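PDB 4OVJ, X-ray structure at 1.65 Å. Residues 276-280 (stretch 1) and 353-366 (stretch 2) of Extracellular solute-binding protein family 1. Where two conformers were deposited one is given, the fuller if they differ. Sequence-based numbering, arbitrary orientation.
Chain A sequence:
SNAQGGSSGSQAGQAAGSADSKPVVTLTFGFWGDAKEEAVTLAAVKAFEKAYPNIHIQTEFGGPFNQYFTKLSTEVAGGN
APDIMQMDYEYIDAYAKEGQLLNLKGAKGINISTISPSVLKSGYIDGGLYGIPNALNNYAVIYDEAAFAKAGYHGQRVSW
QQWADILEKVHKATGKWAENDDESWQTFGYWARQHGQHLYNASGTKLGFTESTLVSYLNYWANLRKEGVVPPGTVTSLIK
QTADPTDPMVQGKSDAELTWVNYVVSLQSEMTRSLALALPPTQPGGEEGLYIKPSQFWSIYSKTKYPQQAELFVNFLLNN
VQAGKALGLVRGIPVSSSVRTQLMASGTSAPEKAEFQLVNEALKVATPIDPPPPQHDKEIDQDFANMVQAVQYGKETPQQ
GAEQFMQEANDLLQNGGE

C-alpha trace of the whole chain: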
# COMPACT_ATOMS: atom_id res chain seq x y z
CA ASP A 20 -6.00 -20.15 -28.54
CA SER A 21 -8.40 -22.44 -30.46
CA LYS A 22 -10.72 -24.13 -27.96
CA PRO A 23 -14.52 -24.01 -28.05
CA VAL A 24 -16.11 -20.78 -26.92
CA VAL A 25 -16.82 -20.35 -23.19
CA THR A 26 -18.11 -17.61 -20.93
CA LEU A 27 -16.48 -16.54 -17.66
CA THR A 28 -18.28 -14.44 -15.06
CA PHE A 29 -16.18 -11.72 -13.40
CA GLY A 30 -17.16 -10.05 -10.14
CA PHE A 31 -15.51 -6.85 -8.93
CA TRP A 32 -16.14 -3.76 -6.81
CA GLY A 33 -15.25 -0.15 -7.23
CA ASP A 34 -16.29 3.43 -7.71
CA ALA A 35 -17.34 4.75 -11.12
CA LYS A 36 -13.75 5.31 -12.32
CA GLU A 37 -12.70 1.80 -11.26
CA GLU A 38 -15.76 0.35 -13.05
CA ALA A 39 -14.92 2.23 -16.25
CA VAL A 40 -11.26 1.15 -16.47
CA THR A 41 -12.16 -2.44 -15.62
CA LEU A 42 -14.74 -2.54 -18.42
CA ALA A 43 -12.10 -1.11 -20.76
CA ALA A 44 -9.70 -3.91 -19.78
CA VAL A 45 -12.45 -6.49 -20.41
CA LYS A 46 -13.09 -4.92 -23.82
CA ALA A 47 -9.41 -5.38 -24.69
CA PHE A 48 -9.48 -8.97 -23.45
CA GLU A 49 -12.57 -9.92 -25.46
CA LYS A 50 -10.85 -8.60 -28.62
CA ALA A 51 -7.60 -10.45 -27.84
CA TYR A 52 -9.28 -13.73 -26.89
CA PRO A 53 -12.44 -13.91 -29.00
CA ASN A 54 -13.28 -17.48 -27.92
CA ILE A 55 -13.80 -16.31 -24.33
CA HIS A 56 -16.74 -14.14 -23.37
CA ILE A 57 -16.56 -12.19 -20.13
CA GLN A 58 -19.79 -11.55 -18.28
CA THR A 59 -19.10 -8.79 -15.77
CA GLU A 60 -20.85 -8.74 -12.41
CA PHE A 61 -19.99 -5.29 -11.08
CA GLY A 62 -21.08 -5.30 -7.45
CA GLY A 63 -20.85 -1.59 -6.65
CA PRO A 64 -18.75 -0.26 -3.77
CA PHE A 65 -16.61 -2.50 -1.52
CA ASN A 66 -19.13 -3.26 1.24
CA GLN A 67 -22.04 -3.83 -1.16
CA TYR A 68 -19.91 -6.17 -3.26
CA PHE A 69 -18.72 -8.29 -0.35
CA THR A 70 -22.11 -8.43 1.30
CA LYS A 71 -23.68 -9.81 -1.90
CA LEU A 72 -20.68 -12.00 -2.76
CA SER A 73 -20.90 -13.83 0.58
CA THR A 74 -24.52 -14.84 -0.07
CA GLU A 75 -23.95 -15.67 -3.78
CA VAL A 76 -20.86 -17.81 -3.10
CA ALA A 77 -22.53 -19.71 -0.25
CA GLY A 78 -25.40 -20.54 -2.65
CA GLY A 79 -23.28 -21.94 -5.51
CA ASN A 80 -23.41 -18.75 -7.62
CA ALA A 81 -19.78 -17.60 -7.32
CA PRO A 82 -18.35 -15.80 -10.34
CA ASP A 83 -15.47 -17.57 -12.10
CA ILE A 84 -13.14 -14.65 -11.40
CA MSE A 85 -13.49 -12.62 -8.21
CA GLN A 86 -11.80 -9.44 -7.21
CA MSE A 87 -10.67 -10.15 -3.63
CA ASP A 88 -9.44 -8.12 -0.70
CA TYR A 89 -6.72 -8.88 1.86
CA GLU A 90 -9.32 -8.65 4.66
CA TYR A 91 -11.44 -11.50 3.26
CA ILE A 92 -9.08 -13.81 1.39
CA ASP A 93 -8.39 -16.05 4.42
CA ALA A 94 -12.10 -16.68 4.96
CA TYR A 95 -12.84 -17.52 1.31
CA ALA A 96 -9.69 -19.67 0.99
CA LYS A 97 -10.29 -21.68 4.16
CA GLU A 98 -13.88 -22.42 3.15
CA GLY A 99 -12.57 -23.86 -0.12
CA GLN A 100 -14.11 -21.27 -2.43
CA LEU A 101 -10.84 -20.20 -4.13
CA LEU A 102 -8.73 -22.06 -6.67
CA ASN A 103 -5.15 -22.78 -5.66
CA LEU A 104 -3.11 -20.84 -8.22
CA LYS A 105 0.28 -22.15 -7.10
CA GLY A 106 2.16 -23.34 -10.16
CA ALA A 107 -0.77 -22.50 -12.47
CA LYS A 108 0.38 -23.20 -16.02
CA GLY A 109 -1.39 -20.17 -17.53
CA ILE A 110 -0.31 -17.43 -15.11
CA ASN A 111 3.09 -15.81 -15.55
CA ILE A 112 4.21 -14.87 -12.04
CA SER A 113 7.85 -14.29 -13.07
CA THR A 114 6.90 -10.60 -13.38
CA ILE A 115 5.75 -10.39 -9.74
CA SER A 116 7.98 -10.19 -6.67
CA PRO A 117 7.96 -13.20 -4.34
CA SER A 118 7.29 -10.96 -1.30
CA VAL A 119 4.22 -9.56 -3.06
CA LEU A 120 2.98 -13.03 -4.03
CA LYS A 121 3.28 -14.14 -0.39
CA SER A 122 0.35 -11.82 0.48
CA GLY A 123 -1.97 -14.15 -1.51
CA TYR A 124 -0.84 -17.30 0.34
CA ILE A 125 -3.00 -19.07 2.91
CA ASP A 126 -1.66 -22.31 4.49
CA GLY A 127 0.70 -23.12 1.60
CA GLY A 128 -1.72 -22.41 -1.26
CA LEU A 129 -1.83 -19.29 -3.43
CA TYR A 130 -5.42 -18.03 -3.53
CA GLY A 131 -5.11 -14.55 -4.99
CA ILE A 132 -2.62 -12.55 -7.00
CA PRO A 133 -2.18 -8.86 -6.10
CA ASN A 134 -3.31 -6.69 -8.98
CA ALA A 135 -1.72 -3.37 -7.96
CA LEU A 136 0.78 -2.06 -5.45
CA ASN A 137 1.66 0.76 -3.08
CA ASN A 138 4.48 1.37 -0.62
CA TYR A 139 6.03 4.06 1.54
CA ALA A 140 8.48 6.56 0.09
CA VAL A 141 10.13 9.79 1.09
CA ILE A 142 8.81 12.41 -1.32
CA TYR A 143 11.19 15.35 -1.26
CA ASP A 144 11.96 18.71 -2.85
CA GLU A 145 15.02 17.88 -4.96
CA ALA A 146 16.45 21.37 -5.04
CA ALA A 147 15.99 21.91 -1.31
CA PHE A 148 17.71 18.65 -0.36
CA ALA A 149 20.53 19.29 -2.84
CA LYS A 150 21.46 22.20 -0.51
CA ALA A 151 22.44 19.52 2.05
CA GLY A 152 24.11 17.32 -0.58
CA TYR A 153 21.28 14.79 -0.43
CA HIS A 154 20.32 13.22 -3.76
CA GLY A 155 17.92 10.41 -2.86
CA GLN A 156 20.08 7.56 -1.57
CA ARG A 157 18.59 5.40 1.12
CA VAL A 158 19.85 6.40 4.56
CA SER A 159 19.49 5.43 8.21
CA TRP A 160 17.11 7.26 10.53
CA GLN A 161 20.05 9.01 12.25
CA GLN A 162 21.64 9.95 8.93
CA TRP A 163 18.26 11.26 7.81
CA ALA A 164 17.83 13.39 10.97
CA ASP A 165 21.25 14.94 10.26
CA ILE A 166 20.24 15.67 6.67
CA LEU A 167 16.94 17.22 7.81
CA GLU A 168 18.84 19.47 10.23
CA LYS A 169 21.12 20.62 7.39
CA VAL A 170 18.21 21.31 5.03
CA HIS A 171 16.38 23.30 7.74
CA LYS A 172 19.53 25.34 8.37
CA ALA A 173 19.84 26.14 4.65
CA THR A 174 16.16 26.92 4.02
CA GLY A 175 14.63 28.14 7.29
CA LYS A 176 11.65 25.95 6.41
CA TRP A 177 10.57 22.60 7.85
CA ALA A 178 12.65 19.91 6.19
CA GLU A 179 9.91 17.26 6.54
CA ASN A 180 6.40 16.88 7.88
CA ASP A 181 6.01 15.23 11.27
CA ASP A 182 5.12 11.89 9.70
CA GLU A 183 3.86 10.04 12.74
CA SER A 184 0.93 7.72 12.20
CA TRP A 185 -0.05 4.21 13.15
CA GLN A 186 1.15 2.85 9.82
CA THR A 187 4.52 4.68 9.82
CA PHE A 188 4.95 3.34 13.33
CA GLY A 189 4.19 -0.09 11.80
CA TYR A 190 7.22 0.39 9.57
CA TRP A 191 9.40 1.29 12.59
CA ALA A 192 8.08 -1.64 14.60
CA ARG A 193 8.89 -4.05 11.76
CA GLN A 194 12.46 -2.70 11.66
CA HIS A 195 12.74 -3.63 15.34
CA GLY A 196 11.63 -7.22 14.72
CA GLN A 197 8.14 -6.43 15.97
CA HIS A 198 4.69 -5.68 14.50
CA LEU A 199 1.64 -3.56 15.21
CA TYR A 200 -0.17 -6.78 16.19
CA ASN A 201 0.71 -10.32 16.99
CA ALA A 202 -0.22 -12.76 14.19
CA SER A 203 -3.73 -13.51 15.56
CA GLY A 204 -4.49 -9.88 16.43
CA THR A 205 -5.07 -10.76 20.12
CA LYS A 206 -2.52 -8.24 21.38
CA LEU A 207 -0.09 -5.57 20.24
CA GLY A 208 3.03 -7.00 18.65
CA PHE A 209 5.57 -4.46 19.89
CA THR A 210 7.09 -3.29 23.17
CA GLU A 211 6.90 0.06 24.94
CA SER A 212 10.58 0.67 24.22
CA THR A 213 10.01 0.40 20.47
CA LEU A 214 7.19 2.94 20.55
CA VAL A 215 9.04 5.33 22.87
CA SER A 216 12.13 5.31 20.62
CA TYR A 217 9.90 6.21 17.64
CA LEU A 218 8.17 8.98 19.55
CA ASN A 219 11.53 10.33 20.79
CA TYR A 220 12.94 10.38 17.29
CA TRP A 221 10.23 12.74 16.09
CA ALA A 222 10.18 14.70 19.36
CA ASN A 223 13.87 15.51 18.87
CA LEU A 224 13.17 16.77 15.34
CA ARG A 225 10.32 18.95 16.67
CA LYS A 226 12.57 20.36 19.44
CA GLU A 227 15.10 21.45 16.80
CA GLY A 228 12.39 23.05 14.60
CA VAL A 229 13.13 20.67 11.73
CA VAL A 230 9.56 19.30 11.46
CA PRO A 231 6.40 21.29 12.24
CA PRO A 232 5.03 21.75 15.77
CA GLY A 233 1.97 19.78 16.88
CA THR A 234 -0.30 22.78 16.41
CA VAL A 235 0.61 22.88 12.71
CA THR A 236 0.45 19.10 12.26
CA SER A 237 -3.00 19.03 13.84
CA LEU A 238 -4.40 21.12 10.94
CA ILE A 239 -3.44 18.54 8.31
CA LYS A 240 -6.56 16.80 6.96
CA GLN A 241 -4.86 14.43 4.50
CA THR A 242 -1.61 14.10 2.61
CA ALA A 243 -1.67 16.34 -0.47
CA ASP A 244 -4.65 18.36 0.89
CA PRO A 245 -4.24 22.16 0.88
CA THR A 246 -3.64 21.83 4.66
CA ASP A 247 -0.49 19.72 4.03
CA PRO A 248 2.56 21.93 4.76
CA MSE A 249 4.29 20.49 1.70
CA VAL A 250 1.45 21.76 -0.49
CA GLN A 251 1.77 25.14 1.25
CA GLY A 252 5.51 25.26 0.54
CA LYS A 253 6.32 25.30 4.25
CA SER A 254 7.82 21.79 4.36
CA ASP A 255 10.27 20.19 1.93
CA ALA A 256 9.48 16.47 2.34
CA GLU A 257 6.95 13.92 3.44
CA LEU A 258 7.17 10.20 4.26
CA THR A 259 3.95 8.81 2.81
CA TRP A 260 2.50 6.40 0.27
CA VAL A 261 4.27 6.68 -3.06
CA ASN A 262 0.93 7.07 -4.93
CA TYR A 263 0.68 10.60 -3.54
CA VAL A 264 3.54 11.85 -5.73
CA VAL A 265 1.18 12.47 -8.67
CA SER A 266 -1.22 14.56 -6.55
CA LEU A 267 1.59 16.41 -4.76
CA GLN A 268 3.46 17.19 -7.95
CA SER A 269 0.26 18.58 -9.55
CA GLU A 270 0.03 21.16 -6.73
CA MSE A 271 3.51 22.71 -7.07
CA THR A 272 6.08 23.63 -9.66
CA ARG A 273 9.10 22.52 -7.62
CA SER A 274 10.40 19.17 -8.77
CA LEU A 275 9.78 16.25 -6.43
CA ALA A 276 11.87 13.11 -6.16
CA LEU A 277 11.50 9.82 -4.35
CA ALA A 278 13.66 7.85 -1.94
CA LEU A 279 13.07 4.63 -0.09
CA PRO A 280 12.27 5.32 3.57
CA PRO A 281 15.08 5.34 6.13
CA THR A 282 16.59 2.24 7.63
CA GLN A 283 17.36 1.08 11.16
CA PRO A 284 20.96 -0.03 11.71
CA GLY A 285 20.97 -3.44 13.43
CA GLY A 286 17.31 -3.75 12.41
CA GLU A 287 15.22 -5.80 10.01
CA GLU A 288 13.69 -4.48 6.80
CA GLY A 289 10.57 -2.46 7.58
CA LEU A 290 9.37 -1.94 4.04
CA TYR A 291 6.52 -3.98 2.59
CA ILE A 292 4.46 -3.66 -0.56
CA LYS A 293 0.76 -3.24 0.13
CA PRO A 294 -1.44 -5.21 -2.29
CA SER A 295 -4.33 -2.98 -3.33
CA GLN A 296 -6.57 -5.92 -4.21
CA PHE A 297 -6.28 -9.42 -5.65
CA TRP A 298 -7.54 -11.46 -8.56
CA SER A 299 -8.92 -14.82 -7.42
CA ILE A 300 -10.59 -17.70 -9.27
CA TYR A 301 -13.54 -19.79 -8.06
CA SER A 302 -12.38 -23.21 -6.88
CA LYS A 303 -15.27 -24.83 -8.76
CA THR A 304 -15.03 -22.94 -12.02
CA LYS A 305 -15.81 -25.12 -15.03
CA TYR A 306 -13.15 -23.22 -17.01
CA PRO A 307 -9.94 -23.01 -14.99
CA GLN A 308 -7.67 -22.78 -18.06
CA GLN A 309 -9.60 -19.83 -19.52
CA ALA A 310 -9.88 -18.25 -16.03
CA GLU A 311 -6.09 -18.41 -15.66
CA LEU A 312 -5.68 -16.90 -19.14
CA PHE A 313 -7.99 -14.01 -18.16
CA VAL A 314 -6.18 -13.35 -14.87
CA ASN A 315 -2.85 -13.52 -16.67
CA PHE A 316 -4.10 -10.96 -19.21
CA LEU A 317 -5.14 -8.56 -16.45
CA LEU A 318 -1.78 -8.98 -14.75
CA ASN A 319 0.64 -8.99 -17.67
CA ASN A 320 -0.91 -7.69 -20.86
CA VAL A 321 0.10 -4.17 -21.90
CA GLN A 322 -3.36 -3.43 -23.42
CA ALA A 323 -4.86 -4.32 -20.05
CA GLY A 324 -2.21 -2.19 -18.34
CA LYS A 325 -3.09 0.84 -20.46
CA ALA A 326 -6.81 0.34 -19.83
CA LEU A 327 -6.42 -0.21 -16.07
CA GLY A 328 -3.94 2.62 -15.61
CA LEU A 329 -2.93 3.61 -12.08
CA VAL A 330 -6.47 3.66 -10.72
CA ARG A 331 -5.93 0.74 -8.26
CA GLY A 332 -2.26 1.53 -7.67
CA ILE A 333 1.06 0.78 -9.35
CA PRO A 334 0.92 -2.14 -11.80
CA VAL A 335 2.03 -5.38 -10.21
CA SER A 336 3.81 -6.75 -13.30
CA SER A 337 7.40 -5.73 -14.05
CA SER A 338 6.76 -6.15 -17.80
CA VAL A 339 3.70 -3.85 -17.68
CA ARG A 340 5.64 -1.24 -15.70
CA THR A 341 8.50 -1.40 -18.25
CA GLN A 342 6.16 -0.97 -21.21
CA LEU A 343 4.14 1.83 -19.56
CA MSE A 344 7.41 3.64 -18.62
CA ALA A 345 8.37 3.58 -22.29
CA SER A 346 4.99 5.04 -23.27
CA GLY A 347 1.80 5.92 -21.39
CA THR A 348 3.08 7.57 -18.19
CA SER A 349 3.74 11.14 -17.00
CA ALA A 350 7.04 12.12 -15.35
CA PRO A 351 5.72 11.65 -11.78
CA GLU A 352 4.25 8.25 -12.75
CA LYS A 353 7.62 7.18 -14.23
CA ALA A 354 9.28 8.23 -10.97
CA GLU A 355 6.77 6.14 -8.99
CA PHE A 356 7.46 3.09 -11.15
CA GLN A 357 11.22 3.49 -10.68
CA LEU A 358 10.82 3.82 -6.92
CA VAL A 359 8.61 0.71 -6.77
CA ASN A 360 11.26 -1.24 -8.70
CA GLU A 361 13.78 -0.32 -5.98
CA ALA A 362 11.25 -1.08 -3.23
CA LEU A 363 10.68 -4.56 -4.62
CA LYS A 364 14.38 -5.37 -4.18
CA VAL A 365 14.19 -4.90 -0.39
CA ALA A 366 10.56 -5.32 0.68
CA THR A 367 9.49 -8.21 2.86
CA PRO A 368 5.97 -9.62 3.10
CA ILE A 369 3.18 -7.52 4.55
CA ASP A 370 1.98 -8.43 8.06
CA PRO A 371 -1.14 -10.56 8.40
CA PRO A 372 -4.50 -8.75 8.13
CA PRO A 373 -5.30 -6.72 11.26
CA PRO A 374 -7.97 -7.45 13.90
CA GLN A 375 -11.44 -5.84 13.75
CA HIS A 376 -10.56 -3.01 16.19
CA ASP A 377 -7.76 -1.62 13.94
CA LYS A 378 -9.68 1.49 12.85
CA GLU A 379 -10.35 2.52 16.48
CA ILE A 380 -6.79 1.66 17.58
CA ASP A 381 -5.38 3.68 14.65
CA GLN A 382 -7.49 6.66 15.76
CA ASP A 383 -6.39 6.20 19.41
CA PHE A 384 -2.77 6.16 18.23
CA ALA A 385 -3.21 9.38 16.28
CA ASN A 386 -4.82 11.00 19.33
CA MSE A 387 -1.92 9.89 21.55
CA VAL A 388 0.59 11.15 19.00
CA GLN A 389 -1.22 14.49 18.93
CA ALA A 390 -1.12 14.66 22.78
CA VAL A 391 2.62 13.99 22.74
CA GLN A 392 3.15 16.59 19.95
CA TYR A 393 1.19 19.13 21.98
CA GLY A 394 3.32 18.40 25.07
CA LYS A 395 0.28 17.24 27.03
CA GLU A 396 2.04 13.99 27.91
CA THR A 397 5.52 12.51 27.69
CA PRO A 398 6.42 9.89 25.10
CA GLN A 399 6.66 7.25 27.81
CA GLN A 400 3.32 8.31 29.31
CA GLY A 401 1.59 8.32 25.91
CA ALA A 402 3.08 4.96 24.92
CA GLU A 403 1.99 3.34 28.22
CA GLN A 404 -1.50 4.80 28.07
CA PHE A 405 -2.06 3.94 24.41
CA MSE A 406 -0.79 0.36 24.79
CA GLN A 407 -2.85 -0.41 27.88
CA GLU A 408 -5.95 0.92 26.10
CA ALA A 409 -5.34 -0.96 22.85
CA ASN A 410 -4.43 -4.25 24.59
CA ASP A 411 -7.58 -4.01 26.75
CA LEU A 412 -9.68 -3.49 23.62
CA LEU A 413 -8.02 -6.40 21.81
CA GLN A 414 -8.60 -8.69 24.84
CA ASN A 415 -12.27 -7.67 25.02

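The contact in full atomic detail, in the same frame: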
# COMPACT_ATOMS: atom_id res chain seq x y z
N ALA A 276 11.20 14.38 -5.94
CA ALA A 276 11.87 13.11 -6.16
C ALA A 276 11.51 12.16 -5.03
O ALA A 276 10.91 12.56 -4.03
CB ALA A 276 13.37 13.31 -6.24
N LEU A 277 11.87 10.91 -5.22
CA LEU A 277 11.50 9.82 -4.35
C LEU A 277 12.71 9.05 -3.84
O LEU A 277 13.64 8.75 -4.59
CB LEU A 277 10.58 8.87 -5.09
CG LEU A 277 9.34 9.49 -5.75
CD1 LEU A 277 8.57 8.46 -6.56
CD2 LEU A 277 8.45 10.07 -4.68
N ALA A 278 12.67 8.73 -2.56
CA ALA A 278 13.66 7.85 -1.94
C ALA A 278 12.94 6.76 -1.19
O ALA A 278 11.79 6.94 -0.76
CB ALA A 278 14.54 8.62 -0.99
N LEU A 279 13.60 5.62 -1.01
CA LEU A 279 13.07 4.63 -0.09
C LEU A 279 13.17 5.17 1.34
O LEU A 279 14.07 5.95 1.65
CB LEU A 279 13.83 3.30 -0.19
CG LEU A 279 13.70 2.60 -1.54
CD1 LEU A 279 14.60 1.38 -1.56
CD2 LEU A 279 12.25 2.23 -1.85
N PRO A 280 12.25 4.77 2.22
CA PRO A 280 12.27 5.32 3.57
C PRO A 280 13.48 4.85 4.39
O PRO A 280 14.12 3.84 4.06
CB PRO A 280 10.95 4.86 4.19
CG PRO A 280 10.32 3.94 3.23
CD PRO A 280 11.13 3.84 1.98
N LYS A 353 6.35 7.86 -13.95
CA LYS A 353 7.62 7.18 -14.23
C LYS A 353 8.46 7.08 -12.96
O LYS A 353 9.03 6.03 -12.66
CB LYS A 353 8.41 7.91 -15.32
CG LYS A 353 7.80 7.84 -16.71
CD LYS A 353 8.72 8.44 -17.76
CE LYS A 353 7.97 8.84 -19.01
NZ LYS A 353 7.17 7.72 -19.57
N ALA A 354 8.53 8.18 -12.21
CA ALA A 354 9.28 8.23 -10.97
C ALA A 354 8.75 7.21 -9.97
O ALA A 354 9.52 6.52 -9.32
CB ALA A 354 9.24 9.62 -10.36
N GLU A 355 7.43 7.12 -9.85
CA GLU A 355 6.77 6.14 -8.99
C GLU A 355 7.17 4.74 -9.37
O GLU A 355 7.45 3.92 -8.51
CB GLU A 355 5.26 6.16 -9.17
CG GLU A 355 4.46 7.11 -8.34
CD GLU A 355 2.99 6.75 -8.43
OE1 GLU A 355 2.51 5.97 -7.58
OE2 GLU A 355 2.34 7.20 -9.37
N PHE A 356 7.13 4.44 -10.67
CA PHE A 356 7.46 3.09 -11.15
C PHE A 356 8.91 2.75 -10.81
O PHE A 356 9.21 1.64 -10.37
CB PHE A 356 7.26 2.95 -12.66
CG PHE A 356 5.82 2.86 -13.10
CD1 PHE A 356 4.78 3.30 -12.30
CD2 PHE A 356 5.52 2.34 -14.35
CE1 PHE A 356 3.47 3.22 -12.74
CE2 PHE A 356 4.21 2.27 -14.79
CZ PHE A 356 3.19 2.69 -13.98
N GLN A 357 9.81 3.71 -11.00
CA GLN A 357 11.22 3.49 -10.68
C GLN A 357 11.42 3.24 -9.20
O GLN A 357 12.20 2.38 -8.80
CB GLN A 357 12.07 4.68 -11.11
CG GLN A 357 12.22 4.80 -12.62
CD GLN A 357 12.88 6.10 -13.05
OE1 GLN A 357 12.89 7.08 -12.31
NE2 GLN A 357 13.41 6.11 -14.27
N LEU A 358 10.72 4.00 -8.37
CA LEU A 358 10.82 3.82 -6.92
C LEU A 358 10.31 2.42 -6.54
O LEU A 358 10.94 1.71 -5.75
CB LEU A 358 10.03 4.91 -6.20
CG LEU A 358 10.09 5.04 -4.67
CD1 LEU A 358 9.27 3.99 -3.95
CD2 LEU A 358 11.53 5.05 -4.17
N VAL A 359 9.17 2.02 -7.10
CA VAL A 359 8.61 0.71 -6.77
C VAL A 359 9.59 -0.39 -7.18
O VAL A 359 9.80 -1.34 -6.45
CB VAL A 359 7.20 0.51 -7.34
CG1 VAL A 359 6.70 -0.91 -7.12
CG2 VAL A 359 6.21 1.45 -6.66
N ASN A 360 10.25 -0.25 -8.33
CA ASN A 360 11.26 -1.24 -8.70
C ASN A 360 12.38 -1.37 -7.66
O ASN A 360 12.82 -2.47 -7.37
CB ASN A 360 11.82 -0.94 -10.09
CG ASN A 360 10.81 -1.20 -11.20
OD1 ASN A 360 9.79 -1.87 -11.01
ND2 ASN A 360 11.10 -0.68 -12.39
N GLU A 361 12.82 -0.26 -7.08
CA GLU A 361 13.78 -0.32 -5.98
C GLU A 361 13.19 -0.89 -4.70
O GLU A 361 13.85 -1.65 -4.00
CB GLU A 361 14.42 1.04 -5.75
CG GLU A 361 15.25 1.47 -6.94
CD GLU A 361 16.33 0.45 -7.28
OE1 GLU A 361 17.08 0.02 -6.37
OE2 GLU A 361 16.40 0.04 -8.47
N ALA A 362 11.93 -0.55 -4.41
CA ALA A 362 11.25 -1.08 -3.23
C ALA A 362 11.14 -2.59 -3.29
O ALA A 362 11.29 -3.27 -2.27
CB ALA A 362 9.86 -0.48 -3.11
N LEU A 363 10.87 -3.12 -4.48
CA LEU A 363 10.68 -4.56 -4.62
C LEU A 363 11.96 -5.35 -4.34
O LEU A 363 11.89 -6.54 -3.97
CB LEU A 363 10.16 -4.89 -6.01
CG LEU A 363 8.73 -4.42 -6.27
CD1 LEU A 363 8.43 -4.50 -7.75
CD2 LEU A 363 7.75 -5.24 -5.46
N LYS A 364 13.12 -4.71 -4.50
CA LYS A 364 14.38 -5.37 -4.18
C LYS A 364 14.56 -5.64 -2.68
O LYS A 364 15.20 -6.62 -2.31
CB LYS A 364 15.56 -4.57 -4.71
CG LYS A 364 15.60 -4.50 -6.22
CD LYS A 364 16.73 -3.59 -6.67
CE LYS A 364 16.85 -3.55 -8.18
NZ LYS A 364 17.82 -2.49 -8.58
N VAL A 365 13.98 -4.80 -1.83
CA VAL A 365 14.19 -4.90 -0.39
C VAL A 365 12.97 -5.36 0.39
O VAL A 365 13.12 -5.85 1.49
CB VAL A 365 14.67 -3.56 0.23
CG1 VAL A 365 15.91 -3.04 -0.49
CG2 VAL A 365 13.57 -2.49 0.22
N ALA A 366 11.76 -5.19 -0.14
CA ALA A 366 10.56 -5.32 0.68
C ALA A 366 10.37 -6.75 1.15
O ALA A 366 10.69 -7.70 0.44
CB ALA A 366 9.34 -4.84 -0.09

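The packing of a short strand against a helix shows how a few leucines can hold together segments far apart in sequence without a single hydrogen bond between them. In this solute-binding protein, the centre of the contact is a triad of leucines. Leu 358, whose CA-to-CB bond points toward the other stretch, touches both Leu 277 and Leu 279: CD1 of Leu 277 is 3.9 Å from CB of Leu 358, and CD2 of Leu 279 is 3.7 Å from CD2 of Leu 358. Leu 277 and Leu 279 share the m,t rotamer (chi1 near -60°, chi2 near 180°), whereas Leu 358 adopts t,m. CD2 of Leu 358 also lies 3.7 Å from the carbonyl carbon C of Ala 278, so the methyl packs on the strand backbone. Ala 278 itself turns its CB away from the helix and contributes main chain rather than side chain.

Around this centre, strand 276-278 runs nearly parallel to the helix, their axes 11° apart and 8.7 Å from each other at closest approach. At Ala 354 and Ala 362, where the side chain is a single methyl, the leucines come close to the helix backbone. CD1 of Leu 277 reaches within 4.0 Å of CB of Ala 354, 3.5 Å of O of Ala 354 and 3.7 Å of N of Glu 355. That carbonyl oxygen accepts a helical hydrogen bond from N of Leu 358 at 2.9 Å, so the methyl can rest against this oxygen without leaving it unsatisfied. The pattern recurs farther along the helix. Leu 279 sets out sideways, but its end comes nearer: CD2 of Leu 279 is 3.7 Å from CA of Ala 362 and 3.8 Å from CB of Ala 362. Ala 354, Leu 358 and Ala 362 are spaced by four residues, roughly one helical turn each, and so recur along one side of the helix as apolar contacts for the two leucines. Val 365 adds a looser contact, its CG2 4.4 Å from CD1 of Leu 279.

At the margin, Glu 361 combines both characters. Its CA-to-CB bond points toward the other stretch, and CB of Glu 361 lies 4.2 Å from CD1 of Leu 279, while the end of the side chain leads away. There OE2 of Glu 361 accepts a hydrogen bond from NZ of Lys 364 at 2.9 Å, part of a salt bridge within the helical stretch. The aliphatic base thus borders the apolar contact while the charge is paired outside it. Altogether 329 Å² is buried, counting both sides, and Leu 279 and Leu 277 have the largest areas covered.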